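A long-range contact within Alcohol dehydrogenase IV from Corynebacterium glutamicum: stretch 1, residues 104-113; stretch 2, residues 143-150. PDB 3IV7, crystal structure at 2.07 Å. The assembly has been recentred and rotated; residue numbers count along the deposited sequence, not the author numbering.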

# COMPACT_ATOMS: atom_id res chain seq x y z
N ALA A 104 8.22 -7.56 -21.58
CA ALA A 104 7.25 -6.47 -21.68
C ALA A 104 7.88 -5.23 -21.07
O ALA A 104 7.80 -4.15 -21.64
CB ALA A 104 5.92 -6.84 -20.97
N LYS A 105 8.57 -5.40 -19.95
CA LYS A 105 9.23 -4.30 -19.30
C LYS A 105 10.31 -3.71 -20.21
O LYS A 105 10.45 -2.50 -20.33
CB LYS A 105 9.86 -4.75 -17.97
CG LYS A 105 8.85 -4.99 -16.82
CD LYS A 105 9.61 -5.44 -15.57
CE LYS A 105 8.78 -5.25 -14.30
NZ LYS A 105 9.49 -5.73 -13.11
N ALA A 106 11.11 -4.58 -20.82
CA ALA A 106 12.17 -4.10 -21.70
C ALA A 106 11.58 -3.23 -22.83
O ALA A 106 12.15 -2.18 -23.18
CB ALA A 106 12.98 -5.26 -22.26
N ILE A 107 10.41 -3.61 -23.34
CA ILE A 107 9.74 -2.82 -24.40
C ILE A 107 9.29 -1.47 -23.87
O ILE A 107 9.47 -0.46 -24.53
CB ILE A 107 8.52 -3.55 -24.99
CG1 ILE A 107 8.93 -4.87 -25.64
CG2 ILE A 107 7.85 -2.65 -26.09
CD1 ILE A 107 7.73 -5.80 -26.03
N ALA A 108 8.69 -1.46 -22.68
CA ALA A 108 8.23 -0.21 -22.06
C ALA A 108 9.38 0.77 -21.78
O ALA A 108 9.19 1.98 -21.78
CB ALA A 108 7.47 -0.51 -20.80
N MSE A 109 10.58 0.25 -21.53
CA MSE A 109 11.74 1.12 -21.24
C MSE A 109 11.96 2.14 -22.31
O MSE A 109 12.33 3.28 -22.01
CB MSE A 109 13.01 0.30 -21.10
CG MSE A 109 13.06 -0.59 -19.89
SE MSE A 109 14.63 -1.78 -19.94
CE MSE A 109 16.00 -0.46 -19.71
N THR A 110 11.82 1.74 -23.57
CA THR A 110 12.09 2.62 -24.69
C THR A 110 10.84 3.24 -25.35
O THR A 110 10.94 4.28 -25.94
CB THR A 110 12.89 1.93 -25.75
OG1 THR A 110 12.17 0.79 -26.23
CG2 THR A 110 14.23 1.45 -25.17
N THR A 111 9.70 2.56 -25.26
CA THR A 111 8.47 3.01 -25.92
C THR A 111 7.50 3.73 -24.99
O THR A 111 6.59 4.40 -25.45
CB THR A 111 7.70 1.80 -26.49
OG1 THR A 111 7.29 0.95 -25.42
CG2 THR A 111 8.57 1.00 -27.48
N ALA A 112 7.67 3.55 -23.68
CA ALA A 112 6.75 4.11 -22.71
C ALA A 112 5.34 3.49 -22.81
O ALA A 112 4.42 4.01 -22.22
CB ALA A 112 6.67 5.71 -22.86
N LEU A 113 5.20 2.35 -23.48
CA LEU A 113 3.90 1.71 -23.61
C LEU A 113 3.45 1.14 -22.28
O LEU A 113 4.25 0.62 -21.52
CB LEU A 113 3.93 0.59 -24.65
CG LEU A 113 3.97 1.03 -26.12
CD1 LEU A 113 4.29 -0.18 -26.99
CD2 LEU A 113 2.59 1.72 -26.55
N VAL A 143 16.19 0.43 -12.27
CA VAL A 143 14.87 0.86 -11.91
C VAL A 143 14.38 1.91 -12.88
O VAL A 143 15.12 2.80 -13.26
CB VAL A 143 14.88 1.44 -10.50
CG1 VAL A 143 13.59 2.19 -10.23
CG2 VAL A 143 15.11 0.31 -9.48
N ASP A 144 13.11 1.82 -13.24
CA ASP A 144 12.47 2.81 -14.13
C ASP A 144 10.98 2.66 -13.93
O ASP A 144 10.44 1.55 -14.10
CB ASP A 144 12.89 2.54 -15.57
CG ASP A 144 12.20 3.45 -16.60
OD1 ASP A 144 11.37 4.29 -16.22
OD2 ASP A 144 12.49 3.28 -17.81
N LEU A 145 10.30 3.74 -13.53
CA LEU A 145 8.82 3.71 -13.28
C LEU A 145 8.02 3.23 -14.50
O LEU A 145 6.97 2.62 -14.35
CB LEU A 145 8.28 5.08 -12.85
CG LEU A 145 6.74 5.16 -12.56
CD1 LEU A 145 6.31 4.19 -11.39
CD2 LEU A 145 6.27 6.63 -12.28
N LYS A 146 8.51 3.51 -15.71
CA LYS A 146 7.81 3.10 -16.93
C LYS A 146 7.71 1.60 -17.07
O LYS A 146 6.88 1.15 -17.82
CB LYS A 146 8.47 3.66 -18.20
CG LYS A 146 8.62 5.15 -18.22
CD LYS A 146 8.88 5.70 -19.63
CE LYS A 146 9.97 4.98 -20.34
NZ LYS A 146 11.22 4.95 -19.56
N VAL A 147 8.54 0.82 -16.34
CA VAL A 147 8.45 -0.61 -16.47
C VAL A 147 7.45 -1.26 -15.52
O VAL A 147 7.14 -2.42 -15.67
CB VAL A 147 9.81 -1.32 -16.42
CG1 VAL A 147 10.78 -0.59 -17.30
CG2 VAL A 147 10.33 -1.45 -14.98
N LEU A 148 6.94 -0.51 -14.56
CA LEU A 148 5.94 -1.05 -13.64
C LEU A 148 4.63 -1.26 -14.42
O LEU A 148 4.11 -0.33 -14.99
CB LEU A 148 5.67 -0.06 -12.49
CG LEU A 148 4.59 -0.48 -11.48
CD1 LEU A 148 5.06 -1.71 -10.67
CD2 LEU A 148 4.23 0.73 -10.54
N PRO A 149 4.10 -2.50 -14.43
CA PRO A 149 2.83 -2.63 -15.16
C PRO A 149 1.75 -1.77 -14.52
O PRO A 149 1.66 -1.69 -13.29
CB PRO A 149 2.51 -4.12 -15.03
CG PRO A 149 3.86 -4.79 -14.92
CD PRO A 149 4.76 -3.80 -14.23
N GLU A 150 0.97 -1.11 -15.33
CA GLU A 150 -0.10 -0.27 -14.83
C GLU A 150 -1.23 -1.09 -14.23
O GLU A 150 -1.92 -0.63 -13.33
CB GLU A 150 -0.64 0.60 -15.92
CG GLU A 150 0.27 1.68 -16.31
CD GLU A 150 -0.35 2.64 -17.29
OE1 GLU A 150 -1.55 2.49 -17.62
OE2 GLU A 150 0.38 3.52 -17.74
O HOH W 1 2.50 3.60 -19.68
O HOH W 2 4.56 1.76 -19.10

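The last turns of a helix pack against a short 3-10 segment in a small, mixed contact, with a valine packed against the helix, one lysine reaching a carbonyl near the helix's C-terminal end and two waters bridging the margin. The two stretches bury 358 Å² between them, summed over both sides, and V147 and K146 supply most of the share of stretch 2. V147 sits buried with its CA-to-CB bond directed toward the helix. Its CG1 meets CG of M109, a selenomethionine, at 3.5 Å, and its CB lies 3.8 Å from CB of K105. A short, branched side chain suits this place because the backbones come close here: the CA atoms of K105 and V147 are 4.7 Å apart. A108 faces the same residue with a methyl alone, its CB 4.4 Å from V147 CA, a small residue where the CA-to-CB bond points toward the segment.

K105 uses its aliphatic length. Its CA-to-CB bond points sideways, and with chi1 in m and the remaining angles in t the chain runs extended along stretch 2: CG passes 3.3 Å from V147 O, CE lies 4.3 Å from P149 CD, and NZ goes on to hydrogen-bond elsewhere in the structure. The methylenes thus pack within the contact while the charge is satisfied beyond it.

K146 makes the polar link. Its CA-to-CB bond points toward the helix, and the m, t, m, m rotamer curls the chain so that CD packs 3.9 Å from A112 CB, CE comes 3.4 Å from A108 O, and NZ gives a weak hydrogen bond to M109 O at 3.2 Å. The same NZ forms a salt bridge with D144 OD2 at 2.7 Å, while the other carboxylate oxygen, D144 OD1, accepts a hydrogen bond from K146 N at 3.0 Å. D144 therefore holds both ends of the lysine, helping to place its ammonium group beside the helix end, where carbonyls run out of backbone NH partners. A112 N still closes a helical turn on A108 O at 2.9 Å, but A112 itself leaves helical geometry with positive phi, and its methyl packs against the lysine chain.

Water extends the contact past this point. Water 2 lies 2.7 Å from L113 O and 2.7 Å from K146 O, joining the two backbones; water 1 lies 3.2 Å from A112 O and 2.9 Å from E150 OE2, bringing the exposed glutamate into the junction without direct contact.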